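Local coordinates for protein heroin esterase (Rhodococcus sp., PDB 1LZL) that probably cleaves the acetyl ester groups of heroin and similar short-chain esters, as a serine esterase of the alpha/beta hydrolase fold, at residues T6-L11 with A298-R303; A39-L44 with T94-D99; R107-A112 with T310-G315; D132-L137 with L171-E176. All coordinates share one frame; numbering follows the deposited sequence.

Contact 1: T6-L11 with A298-R303; sequences TLDPEL and AAVSER. Unlike the reference sequence in segment 298-303: Ala299 (reference Gly), Ser301 (reference Arg).
Two helix N-termini meet here, that of helix 9-14 and that of the C-terminal helix 299-315, and carboxylates of the first serve both. Asp8 is the N-cap of its own helix. With CG anti to the backbone N (chi1 -174°), its OD1 turns back to accept from Glu10 N at 3.0 Å through the anti lone pair. The Asp8 and Val300 side chains run past each other in opposite senses, with Asp8 OD2 3.6 Å from Val300 CG1. Glu10, extended beyond CG, reaches across to the second helix: its OE1 takes the first backbone N-H of that helix, Ala299 N, at 2.6 Å in a nearly straight bond (168°), met from above the carboxylate plane. One water joins the parts, donating to Asp8 OD2 (2.6 Å) and to Glu10 OE1 (2.6 Å) while accepting from Val300 N (2.9 Å). Both negative groups would probably be stabilised by the helix dipoles they face. An alanine at Asp8 would remove the capping acceptor and one partner of the water, and would probably loosen the start of helix 9-14. Beneath this polar layer Leu11 CD2 rests on Ala298 CB at 3.8 Å and its CD1 touches Val300 CG1, the two side chains crossing at about a right angle. The arrangement combines a classic Asp N-cap with a carboxylate supplied from a distant segment to a helix whose N-cap is Ala298.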
loop_
_atom_site.group_PDB
_atom_site.type_symbol
_atom_site.label_atom_id
_atom_site.label_comp_id
_atom_site.label_asym_id
_atom_site.label_seq_id
_atom_site.Cartn_x
_atom_site.Cartn_y
_atom_site.Cartn_z
ATOM N N THR A 6 -11.967 18.394 14.070
ATOM C CA THR A 6 -12.391 17.013 14.214
ATOM C C THR A 6 -11.240 16.068 14.494
ATOM O O THR A 6 -11.413 14.875 14.768
ATOM C CB THR A 6 -13.104 16.472 12.958
ATOM O OG1 THR A 6 -12.148 16.362 11.898
ATOM C CG2 THR A 6 -14.221 17.409 12.522
ATOM N N LEU A 7 -9.984 16.527 14.463
ATOM C CA LEU A 7 -8.906 15.632 14.787
ATOM C C LEU A 7 -8.997 15.023 16.162
ATOM O O LEU A 7 -9.359 15.647 17.163
ATOM C CB LEU A 7 -7.563 16.413 14.737
ATOM C CG LEU A 7 -6.770 16.326 13.456
ATOM C CD1 LEU A 7 -5.539 17.237 13.534
ATOM C CD2 LEU A 7 -6.359 14.892 13.214
ATOM N N ASP A 8 -8.612 13.770 16.223
ATOM C CA ASP A 8 -8.470 13.136 17.528
ATOM C C ASP A 8 -7.478 13.917 18.365
ATOM O O ASP A 8 -6.358 14.191 17.866
ATOM C CB ASP A 8 -8.058 11.722 17.160
ATOM C CG ASP A 8 -7.990 10.802 18.355
ATOM O OD1 ASP A 8 -7.360 11.258 19.353
ATOM O OD2 ASP A 8 -8.525 9.711 18.304
ATOM N N PRO A 9 -7.751 14.373 19.570
ATOM C CA PRO A 9 -6.755 15.149 20.324
ATOM C C PRO A 9 -5.365 14.541 20.447
ATOM O O PRO A 9 -4.337 15.240 20.492
ATOM C CB PRO A 9 -7.410 15.228 21.728
ATOM C CG PRO A 9 -8.858 15.297 21.355
ATOM C CD PRO A 9 -9.036 14.236 20.296
ATOM N N GLU A 10 -5.363 13.206 20.466
ATOM C CA GLU A 10 -4.139 12.425 20.571
ATOM C C GLU A 10 -3.265 12.628 19.336
ATOM O O GLU A 10 -2.023 12.617 19.351
ATOM C CB GLU A 10 -4.505 10.950 20.779
ATOM C CG GLU A 10 -4.697 10.524 22.216
ATOM C CD GLU A 10 -4.604 9.026 22.417
ATOM O OE1 GLU A 10 -5.298 8.261 21.716
ATOM O OE2 GLU A 10 -3.827 8.583 23.284
ATOM N N LEU A 11 -3.907 12.837 18.206
ATOM C CA LEU A 11 -3.184 13.016 16.944
ATOM C C LEU A 11 -2.772 14.473 16.799
ATOM O O LEU A 11 -1.631 14.758 16.446
ATOM C CB LEU A 11 -4.083 12.603 15.775
ATOM C CG LEU A 11 -4.291 11.084 15.700
ATOM C CD1 LEU A 11 -5.185 10.768 14.508
ATOM C CD2 LEU A 11 -2.960 10.394 15.659
ATOM N N ALA A 298 -1.272 6.581 19.564
ATOM C CA ALA A 298 -2.653 7.035 19.700
ATOM C C ALA A 298 -3.620 5.865 19.772
ATOM O O ALA A 298 -3.387 4.872 19.069
ATOM C CB ALA A 298 -2.976 7.928 18.499
ATOM N N ALA A 299 -4.684 5.998 20.602
ATOM C CA ALA A 299 -5.594 4.840 20.682
ATOM C C ALA A 299 -6.220 4.504 19.323
ATOM O O ALA A 299 -6.379 3.312 19.067
ATOM C CB ALA A 299 -6.659 5.080 21.739
ATOM N N VAL A 300 -6.551 5.502 18.500
ATOM C CA VAL A 300 -7.207 5.229 17.197
ATOM C C VAL A 300 -6.235 4.515 16.264
ATOM O O VAL A 300 -6.681 3.654 15.477
ATOM C CB VAL A 300 -7.768 6.498 16.530
ATOM C CG1 VAL A 300 -6.659 7.482 16.108
ATOM C CG2 VAL A 300 -8.650 6.134 15.333
ATOM N N SER A 301 -4.949 4.853 16.343
ATOM C CA SER A 301 -3.903 4.132 15.601
ATOM C C SER A 301 -3.773 2.706 16.125
ATOM O O SER A 301 -3.708 1.740 15.333
ATOM C CB SER A 301 -2.572 4.890 15.704
ATOM O OG SER A 301 -2.701 6.184 15.134
ATOM N N GLU A 302 -3.757 2.525 17.443
ATOM C CA GLU A 302 -3.658 1.165 18.024
ATOM C C GLU A 302 -4.835 0.320 17.580
ATOM O O GLU A 302 -4.623 -0.841 17.202
ATOM C CB GLU A 302 -3.523 1.219 19.567
ATOM C CG GLU A 302 -2.181 1.901 19.938
ATOM C CD GLU A 302 -2.065 2.062 21.443
ATOM O OE1 GLU A 302 -3.058 1.809 22.164
ATOM O OE2 GLU A 302 -0.952 2.419 21.877
ATOM N N ARG A 303 -6.051 0.874 17.627
ATOM C CA ARG A 303 -7.219 0.144 17.138
ATOM C C ARG A 303 -7.057 -0.253 15.667
ATOM O O ARG A 303 -7.404 -1.382 15.269
ATOM C CB ARG A 303 -8.474 0.998 17.167
ATOM C CG ARG A 303 -9.141 1.238 18.499
ATOM C CD ARG A 303 -10.552 1.689 18.287
ATOM N NE ARG A 303 -10.860 3.034 17.793
ATOM C CZ ARG A 303 -11.749 3.193 16.792
ATOM N NH1 ARG A 303 -12.371 2.180 16.180
ATOM N NH2 ARG A 303 -12.088 4.400 16.322
HETATM O O HOH W 1 -6.898 8.158 19.611
#

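Contact 2: A39-L44 with T94-D99; sequences AMLADL and TAESSD
Leu41 sets its CD1 methyl against the stem of Glu96, 3.5 Å from Glu96 CG and 3.4 Å from Glu96 OE2, so that the leucine meets the aliphatic part and one side of the carboxylate at once. Glu96 reaches the leucine because its CG is anti to the backbone N (chi1 -176°) and the chain runs on extended; the two side chains cross obliquely. The other branch, Leu41 CD2, sits 3.4 Å from the backbone oxygen Glu96 O and borders Asp99 CB. Leu44 CD2 packs on the same Asp99 CB at 3.7 Å, crossing it at about a right angle. A type I turn from Leu41 to Leu44 follows helix 26-41 and brings both leucines to bear on the partner segment. That helix belongs to the N-terminal part that, in relatives of the hormone-sensitive lipase family, contributes to the cap over the active site. Its partner is the loop that follows strand 79-85 and the His-Gly-Gly-Gly motif beginning at His86. An alanine in place of Leu41 would strip both methyls from Glu96 and Asp99 and would probably leave the helix end less firmly seated. Within the loop, Thr94 O accepts from Ser97 N and from Ser97 OG, the latter at 2.6 Å, fixing the turn that leads into the 3-10 segment 96-98. Asp99, packed by its CB, uses its carboxylate for a salt bridge to Arg68.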
loop_
_atom_site.group_PDB
_atom_site.type_symbol
_atom_site.label_atom_id
_atom_site.label_comp_id
_atom_site.label_asym_id
_atom_site.label_seq_id
_atom_site.Cartn_x
_atom_site.Cartn_y
_atom_site.Cartn_z
ATOM N N ALA A 39 14.753 7.182 11.070
ATOM C CA ALA A 39 14.776 7.415 12.508
ATOM C C ALA A 39 14.059 6.269 13.211
ATOM O O ALA A 39 14.474 5.790 14.273
ATOM C CB ALA A 39 14.163 8.769 12.858
ATOM N N MET A 40 12.970 5.797 12.624
ATOM C CA MET A 40 12.174 4.745 13.254
ATOM C C MET A 40 12.827 3.375 13.074
ATOM O O MET A 40 12.634 2.505 13.932
ATOM C CB MET A 40 10.747 4.761 12.702
ATOM C CG MET A 40 10.293 3.572 11.867
ATOM S SD MET A 40 8.822 3.984 10.892
ATOM C CE MET A 40 8.360 5.569 11.594
ATOM N N LEU A 41 13.574 3.135 12.000
ATOM C CA LEU A 41 14.160 1.813 11.769
ATOM C C LEU A 41 15.346 1.520 12.664
ATOM O O LEU A 41 15.731 0.393 12.895
ATOM C CB LEU A 41 14.626 1.749 10.310
ATOM C CG LEU A 41 13.503 1.919 9.307
ATOM C CD1 LEU A 41 14.023 1.967 7.864
ATOM C CD2 LEU A 41 12.471 0.799 9.474
ATOM N N ALA A 42 15.976 2.576 13.187
ATOM C CA ALA A 42 17.150 2.417 14.027
ATOM C C ALA A 42 17.004 1.499 15.228
ATOM O O ALA A 42 17.912 0.731 15.554
ATOM C CB ALA A 42 17.540 3.794 14.573
ATOM N N ASP A 43 15.865 1.606 15.895
ATOM C CA ASP A 43 15.675 0.850 17.135
ATOM C C ASP A 43 14.672 -0.282 16.935
ATOM O O ASP A 43 14.167 -0.890 17.881
ATOM C CB ASP A 43 15.285 1.848 18.239
ATOM C CG ASP A 43 16.065 3.153 18.114
ATOM O OD1 ASP A 43 17.318 3.090 18.205
ATOM O OD2 ASP A 43 15.467 4.243 17.919
ATOM N N LEU A 44 14.347 -0.602 15.678
ATOM C CA LEU A 44 13.347 -1.644 15.406
ATOM C C LEU A 44 13.853 -3.027 15.816
ATOM O O LEU A 44 14.943 -3.466 15.463
ATOM C CB LEU A 44 12.960 -1.666 13.927
ATOM C CG LEU A 44 12.008 -2.745 13.405
ATOM C CD1 LEU A 44 10.592 -2.623 14.010
ATOM C CD2 LEU A 44 11.898 -2.644 11.890
ATOM N N THR A 94 11.081 3.542 0.329
ATOM C CA THR A 94 11.827 2.334 0.157
ATOM C C THR A 94 11.096 1.170 0.806
ATOM O O THR A 94 10.285 1.339 1.734
ATOM C CB THR A 94 13.234 2.438 0.791
ATOM O OG1 THR A 94 13.092 2.534 2.221
ATOM C CG2 THR A 94 13.925 3.702 0.329
ATOM N N ALA A 95 11.373 -0.021 0.326
ATOM C CA ALA A 95 10.807 -1.175 1.013
ATOM C C ALA A 95 11.203 -1.186 2.476
ATOM O O ALA A 95 10.331 -1.530 3.286
ATOM C CB ALA A 95 11.222 -2.489 0.350
ATOM N N GLU A 96 12.438 -0.813 2.820
ATOM C CA GLU A 96 12.784 -0.955 4.255
ATOM C C GLU A 96 11.907 -0.085 5.141
ATOM O O GLU A 96 11.719 -0.332 6.339
ATOM C CB GLU A 96 14.266 -0.585 4.416
ATOM C CG GLU A 96 14.837 -0.768 5.791
ATOM C CD GLU A 96 16.118 0.038 5.970
ATOM O OE1 GLU A 96 16.604 0.692 5.010
ATOM O OE2 GLU A 96 16.630 -0.016 7.118
ATOM N N SER A 97 11.349 0.985 4.610
ATOM C CA SER A 97 10.500 1.868 5.412
ATOM C C SER A 97 9.292 1.098 5.944
ATOM O O SER A 97 8.740 1.559 6.957
ATOM C CB SER A 97 10.073 3.122 4.635
ATOM O OG SER A 97 9.132 2.783 3.622
ATOM N N SER A 98 8.909 -0.022 5.324
ATOM C CA SER A 98 7.808 -0.832 5.843
ATOM C C SER A 98 8.277 -2.004 6.697
ATOM O O SER A 98 7.432 -2.830 7.102
ATOM C CB SER A 98 6.951 -1.354 4.692
ATOM O OG SER A 98 6.223 -0.361 4.035
ATOM N N ASP A 99 9.562 -2.087 6.999
ATOM C CA ASP A 99 9.986 -3.182 7.879
ATOM C C ASP A 99 9.206 -3.277 9.190
ATOM O O ASP A 99 8.873 -4.409 9.559
ATOM C CB ASP A 99 11.475 -3.028 8.216
ATOM C CG ASP A 99 12.453 -3.520 7.190
ATOM O OD1 ASP A 99 12.074 -4.036 6.103
ATOM O OD2 ASP A 99 13.685 -3.430 7.438
#

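Contact 3: R107-A112 with T310-G315; sequences RELGFA and TAIRRG. Unlike the reference sequence in segment 310-315: Thr310 (reference Cys), Ala311 (reference Asp), Ile312 (reference Pro), Arg313 (reference Glu), Gly315 (reference Val).
Leu109 and Phe111 pack on each other and together meet one flank of helix 299-315. Each has CG anti to its carbonyl carbon and beside its backbone N (chi1 -57° for Leu109, -64° for Phe111). Gly110 between them turns the chain out of helix 99-109 with a positive phi, and Leu109 CB comes to lie over the centre of the Phe111 ring, 3.7 Å above its plane. From there the leucine branches part: CD1 touches Ile312 CG2 at 3.8 Å, whereas CD2 reaches Arg313 CB at 3.9 Å, both crossings being roughly perpendicular. Phe111 presents its edge, with CE2 3.7 Å from the backbone oxygen Ile312 O in the ring plane. Phe111 CE2 is also 4.0 Å from Ile312 CG2. That methyl, anti to its own backbone N, is therefore shared by both partners. Arg313 starts extended, then bends at chi3 (69°), which brings the face of its guanidinium over Thr310 CA of the preceding turn; only its base takes part in the contact. The C-terminal helix 299-315 is thus packed beside the end of helix 99-109, and Phe111, which leads straight into strand 112-116, also touches Pro80 of strand 79-85, anchoring the pair to the central sheet.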
loop_
_atom_site.group_PDB
_atom_site.type_symbol
_atom_site.label_atom_id
_atom_site.label_comp_id
_atom_site.label_asym_id
_atom_site.label_seq_id
_atom_site.Cartn_x
_atom_site.Cartn_y
_atom_site.Cartn_z
ATOM N N ARG A 107 5.893 -11.816 13.013
ATOM C CA ARG A 107 5.981 -12.221 14.413
ATOM C C ARG A 107 4.612 -12.555 14.997
ATOM O O ARG A 107 4.443 -13.573 15.671
ATOM C CB ARG A 107 6.680 -11.087 15.194
ATOM C CG ARG A 107 6.811 -11.407 16.680
ATOM C CD ARG A 107 7.193 -10.192 17.523
ATOM N NE ARG A 107 8.582 -9.814 17.248
ATOM C CZ ARG A 107 8.867 -8.565 16.890
ATOM N NH1 ARG A 107 7.874 -7.669 16.785
ATOM N NH2 ARG A 107 10.129 -8.263 16.649
ATOM N N GLU A 108 3.579 -11.735 14.753
ATOM C CA GLU A 108 2.323 -11.952 15.474
ATOM C C GLU A 108 1.461 -12.995 14.785
ATOM O O GLU A 108 0.732 -13.718 15.480
ATOM C CB GLU A 108 1.492 -10.673 15.588
ATOM C CG GLU A 108 2.179 -9.563 16.360
ATOM C CD GLU A 108 2.530 -10.054 17.759
ATOM O OE1 GLU A 108 1.750 -10.866 18.300
ATOM O OE2 GLU A 108 3.577 -9.640 18.286
ATOM N N LEU A 109 1.515 -13.081 13.462
ATOM C CA LEU A 109 0.662 -13.997 12.743
ATOM C C LEU A 109 1.366 -15.269 12.277
ATOM O O LEU A 109 0.695 -16.231 11.914
ATOM C CB LEU A 109 0.073 -13.309 11.477
ATOM C CG LEU A 109 -0.690 -12.037 11.804
ATOM C CD1 LEU A 109 -1.388 -11.549 10.535
ATOM C CD2 LEU A 109 -1.658 -12.260 12.970
ATOM N N GLY A 110 2.715 -15.251 12.254
ATOM C CA GLY A 110 3.412 -16.445 11.804
ATOM C C GLY A 110 3.363 -16.668 10.307
ATOM O O GLY A 110 3.423 -17.767 9.758
ATOM N N PHE A 111 3.249 -15.556 9.576
ATOM C CA PHE A 111 3.119 -15.503 8.129
ATOM C C PHE A 111 4.435 -14.958 7.559
ATOM O O PHE A 111 5.081 -14.100 8.175
ATOM C CB PHE A 111 1.963 -14.626 7.662
ATOM C CG PHE A 111 0.559 -15.061 8.038
ATOM C CD1 PHE A 111 0.302 -16.308 8.593
ATOM C CD2 PHE A 111 -0.509 -14.170 7.843
ATOM C CE1 PHE A 111 -1.004 -16.625 8.923
ATOM C CE2 PHE A 111 -1.822 -14.492 8.141
ATOM C CZ PHE A 111 -2.048 -15.749 8.697
ATOM N N ALA A 112 4.807 -15.466 6.380
ATOM C CA ALA A 112 5.889 -14.830 5.630
ATOM C C ALA A 112 5.409 -13.516 5.036
ATOM O O ALA A 112 4.220 -13.318 4.781
ATOM C CB ALA A 112 6.357 -15.765 4.527
ATOM N N THR A 310 -5.891 -8.563 12.694
ATOM C CA THR A 310 -7.080 -9.414 12.711
ATOM C C THR A 310 -7.559 -9.702 11.285
ATOM O O THR A 310 -7.875 -10.830 10.885
ATOM C CB THR A 310 -8.200 -8.790 13.544
ATOM O OG1 THR A 310 -7.775 -8.837 14.925
ATOM C CG2 THR A 310 -9.460 -9.619 13.483
ATOM N N ALA A 311 -7.582 -8.668 10.443
ATOM C CA ALA A 311 -8.080 -8.828 9.077
ATOM C C ALA A 311 -7.216 -9.778 8.254
ATOM O O ALA A 311 -7.704 -10.657 7.523
ATOM C CB ALA A 311 -8.130 -7.444 8.395
ATOM N N ILE A 312 -5.876 -9.569 8.375
ATOM C CA ILE A 312 -4.954 -10.404 7.597
ATOM C C ILE A 312 -4.983 -11.839 8.138
ATOM O O ILE A 312 -5.003 -12.783 7.315
ATOM C CB ILE A 312 -3.551 -9.789 7.595
ATOM C CG1 ILE A 312 -3.551 -8.454 6.828
ATOM C CG2 ILE A 312 -2.502 -10.720 7.015
ATOM C CD1 ILE A 312 -2.311 -7.614 7.075
ATOM N N ARG A 313 -4.981 -11.961 9.487
ATOM C CA ARG A 313 -5.082 -13.321 10.037
ATOM C C ARG A 313 -6.278 -14.089 9.519
ATOM O O ARG A 313 -6.206 -15.263 9.141
ATOM C CB ARG A 313 -5.176 -13.245 11.571
ATOM C CG ARG A 313 -5.116 -14.626 12.196
ATOM C CD ARG A 313 -5.197 -14.556 13.708
ATOM N NE ARG A 313 -6.549 -14.124 14.085
ATOM C CZ ARG A 313 -6.713 -13.084 14.908
ATOM N NH1 ARG A 313 -5.638 -12.443 15.378
ATOM N NH2 ARG A 313 -7.909 -12.668 15.268
ATOM N N ARG A 314 -7.444 -13.415 9.481
ATOM C CA ARG A 314 -8.652 -14.112 9.075
ATOM C C ARG A 314 -8.688 -14.324 7.577
ATOM O O ARG A 314 -9.098 -15.384 7.085
ATOM C CB ARG A 314 -9.894 -13.363 9.561
ATOM C CG ARG A 314 -11.164 -14.100 9.187
ATOM C CD ARG A 314 -12.295 -13.059 9.312
ATOM N NE ARG A 314 -12.535 -12.554 7.999
ATOM C CZ ARG A 314 -13.316 -12.336 6.990
ATOM N NH1 ARG A 314 -14.605 -12.666 6.953
ATOM N NH2 ARG A 314 -12.708 -11.732 5.960
ATOM N N GLY A 315 -8.219 -13.313 6.838
ATOM C CA GLY A 315 -8.219 -13.376 5.383
ATOM C C GLY A 315 -7.368 -14.563 4.900
ATOM O O GLY A 315 -7.668 -15.092 3.828
#

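Contact 4: D132-L137 with L171-E176; sequences DCYAAL and LKARDE
Tyr134 bridges the gap between helices 128-142 and 161-176, and every level of its side chain finds a partner. With CG anti to the backbone N (chi1 -177°), it leaves its helix pointing at the other, CB lying 4.1 Å from Lys172 CD. CG and CD2 of the ring run under the same methylene, CD2 at 3.8 Å from Lys172 CD. Further out, Lys172 CG stands 3.9 Å above the ring centroid, a mere 3° off the normal, in a CH-pi contact over one face. The bends at chi3 and chi4 of Lys172 then lead its ammonium group elsewhere, to a cation-pi contact with Tyr237. On the far half of the ring, CE1 approaches Ala173 CA at 3.8 Å. At the tip, Tyr134 OH abuts Glu176 CB at 3.4 Å. Tyr134 OH also shares a hydrogen bond with a water at 2.8 Å, which in turn donates to Ala173 O, also at 2.8 Å. The hydroxyl is thereby tied through one water to the backbone of the opposite helix. One turn on, Leu137 CD2 packs against Ala173 CB. The two helical segments cross at -58°, their axes 10.8 Å apart, wide enough for a ring to lie between them. Helix 128-142 meanwhile rests on strands 79-85 and 65-72 through Cys133, Ala136 and Leu137, so the contact joins two neighbouring helices of the fold beside its central sheet.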
loop_
_atom_site.group_PDB
_atom_site.type_symbol
_atom_site.label_atom_id
_atom_site.label_comp_id
_atom_site.label_asym_id
_atom_site.label_seq_id
_atom_site.Cartn_x
_atom_site.Cartn_y
_atom_site.Cartn_z
ATOM N N ASP A 132 6.751 -4.409 -11.584
ATOM C CA ASP A 132 7.670 -4.963 -10.588
ATOM C C ASP A 132 6.902 -5.713 -9.511
ATOM O O ASP A 132 7.328 -6.763 -9.022
ATOM C CB ASP A 132 8.484 -3.845 -9.910
ATOM C CG ASP A 132 9.447 -3.182 -10.889
ATOM O OD1 ASP A 132 9.753 -3.761 -11.958
ATOM O OD2 ASP A 132 9.929 -2.060 -10.535
ATOM N N CYS A 133 5.731 -5.163 -9.123
ATOM C CA CYS A 133 4.948 -5.832 -8.062
ATOM C C CYS A 133 4.379 -7.156 -8.596
ATOM O O CYS A 133 4.349 -8.160 -7.873
ATOM C CB CYS A 133 3.830 -4.885 -7.613
ATOM S SG CYS A 133 4.475 -3.411 -6.729
ATOM N N TYR A 134 3.936 -7.110 -9.859
ATOM C CA TYR A 134 3.371 -8.370 -10.414
ATOM C C TYR A 134 4.489 -9.387 -10.633
ATOM O O TYR A 134 4.276 -10.577 -10.399
ATOM C CB TYR A 134 2.559 -8.067 -11.669
ATOM C CG TYR A 134 1.876 -9.262 -12.280
ATOM C CD1 TYR A 134 0.907 -9.927 -11.544
ATOM C CD2 TYR A 134 2.199 -9.699 -13.546
ATOM C CE1 TYR A 134 0.266 -11.024 -12.066
ATOM C CE2 TYR A 134 1.537 -10.817 -14.084
ATOM C CZ TYR A 134 0.582 -11.445 -13.332
ATOM O OH TYR A 134 -0.092 -12.575 -13.809
ATOM N N ALA A 135 5.659 -8.885 -11.024
ATOM C CA ALA A 135 6.791 -9.804 -11.175
ATOM C C ALA A 135 7.123 -10.481 -9.864
ATOM O O ALA A 135 7.434 -11.684 -9.840
ATOM C CB ALA A 135 7.981 -9.031 -11.718
ATOM N N ALA A 136 7.066 -9.737 -8.758
ATOM C CA ALA A 136 7.346 -10.302 -7.437
ATOM C C ALA A 136 6.272 -11.314 -7.098
ATOM O O ALA A 136 6.518 -12.385 -6.546
ATOM C CB ALA A 136 7.381 -9.163 -6.388
ATOM N N LEU A 137 4.995 -11.052 -7.415
ATOM C CA LEU A 137 3.899 -11.990 -7.165
ATOM C C LEU A 137 4.089 -13.275 -7.958
ATOM O O LEU A 137 3.949 -14.367 -7.388
ATOM C CB LEU A 137 2.565 -11.298 -7.509
ATOM C CG LEU A 137 1.328 -12.193 -7.304
ATOM C CD1 LEU A 137 1.158 -12.581 -5.829
ATOM C CD2 LEU A 137 0.036 -11.552 -7.820
ATOM N N LEU A 171 -5.865 -6.713 -9.717
ATOM C CA LEU A 171 -6.601 -6.688 -10.977
ATOM C C LEU A 171 -5.829 -7.479 -12.037
ATOM O O LEU A 171 -6.426 -8.317 -12.732
ATOM C CB LEU A 171 -6.879 -5.274 -11.497
ATOM C CG LEU A 171 -8.038 -4.607 -10.742
ATOM C CD1 LEU A 171 -7.927 -3.094 -10.891
ATOM C CD2 LEU A 171 -9.366 -5.151 -11.279
ATOM N N LYS A 172 -4.523 -7.210 -12.158
ATOM C CA LYS A 172 -3.698 -7.876 -13.162
ATOM C C LYS A 172 -3.655 -9.363 -12.910
ATOM O O LYS A 172 -3.765 -10.181 -13.867
ATOM C CB LYS A 172 -2.283 -7.248 -13.144
ATOM C CG LYS A 172 -1.418 -7.858 -14.260
ATOM C CD LYS A 172 -0.224 -6.932 -14.521
ATOM C CE LYS A 172 -0.700 -5.779 -15.420
ATOM N NZ LYS A 172 -0.308 -5.952 -16.862
ATOM N N ALA A 173 -3.546 -9.804 -11.667
ATOM C CA ALA A 173 -3.491 -11.230 -11.299
ATOM C C ALA A 173 -4.783 -11.933 -11.702
ATOM O O ALA A 173 -4.748 -13.022 -12.301
ATOM C CB ALA A 173 -3.166 -11.407 -9.816
ATOM N N ARG A 174 -5.912 -11.261 -11.412
ATOM C CA ARG A 174 -7.175 -11.868 -11.825
ATOM C C ARG A 174 -7.267 -11.997 -13.322
ATOM O O ARG A 174 -7.615 -13.062 -13.855
ATOM C CB ARG A 174 -8.334 -11.005 -11.283
ATOM C CG ARG A 174 -9.677 -11.563 -11.717
ATOM C CD ARG A 174 -10.778 -10.552 -11.663
ATOM N NE ARG A 174 -10.561 -9.459 -12.598
ATOM C CZ ARG A 174 -11.295 -8.329 -12.644
ATOM N NH1 ARG A 174 -12.317 -8.106 -11.808
ATOM N NH2 ARG A 174 -10.969 -7.417 -13.557
ATOM N N ASP A 175 -6.962 -10.874 -13.997
ATOM C CA ASP A 175 -7.114 -10.854 -15.453
ATOM C C ASP A 175 -6.208 -11.841 -16.175
ATOM O O ASP A 175 -6.619 -12.414 -17.202
ATOM C CB ASP A 175 -6.857 -9.443 -15.968
ATOM C CG ASP A 175 -7.940 -8.453 -15.612
ATOM O OD1 ASP A 175 -8.998 -8.854 -15.081
ATOM O OD2 ASP A 175 -7.750 -7.238 -15.856
ATOM N N GLU A 176 -4.989 -12.072 -15.681
ATOM C CA GLU A 176 -4.073 -12.969 -16.377
ATOM C C GLU A 176 -4.304 -14.429 -16.006
ATOM O O GLU A 176 -3.932 -15.285 -16.837
ATOM C CB GLU A 176 -2.622 -12.593 -16.059
ATOM C CG GLU A 176 -2.191 -11.261 -16.644
ATOM C CD GLU A 176 -2.580 -11.034 -18.085
ATOM O OE1 GLU A 176 -2.540 -11.974 -18.927
ATOM O OE2 GLU A 176 -2.952 -9.912 -18.509
HETATM O O HOH W 2 -2.217 -14.024 -12.720
#

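From the N-terminus, residues 6-11 open the longest loop, which contact 1 closes only at 298-303, 287 residues on. Nested inside it, contact 2 closes a shorter loop holding strands 49-56, 65-72 and 79-85, and ties the end of helix 26-41 to the entry of helix 99-109. Contact 3 begins where that helix ends and closes at 310-315; it crosses contact 1, because its first segment lies inside the latter's loop and its second beyond it. Both end on helix 299-315, the contact centres about 24 Å apart. Contact 4 is nested in the loops of both, joining helices 128-142 and 161-176, and lies across the centre of the chain from contact 1. None of the four touches another.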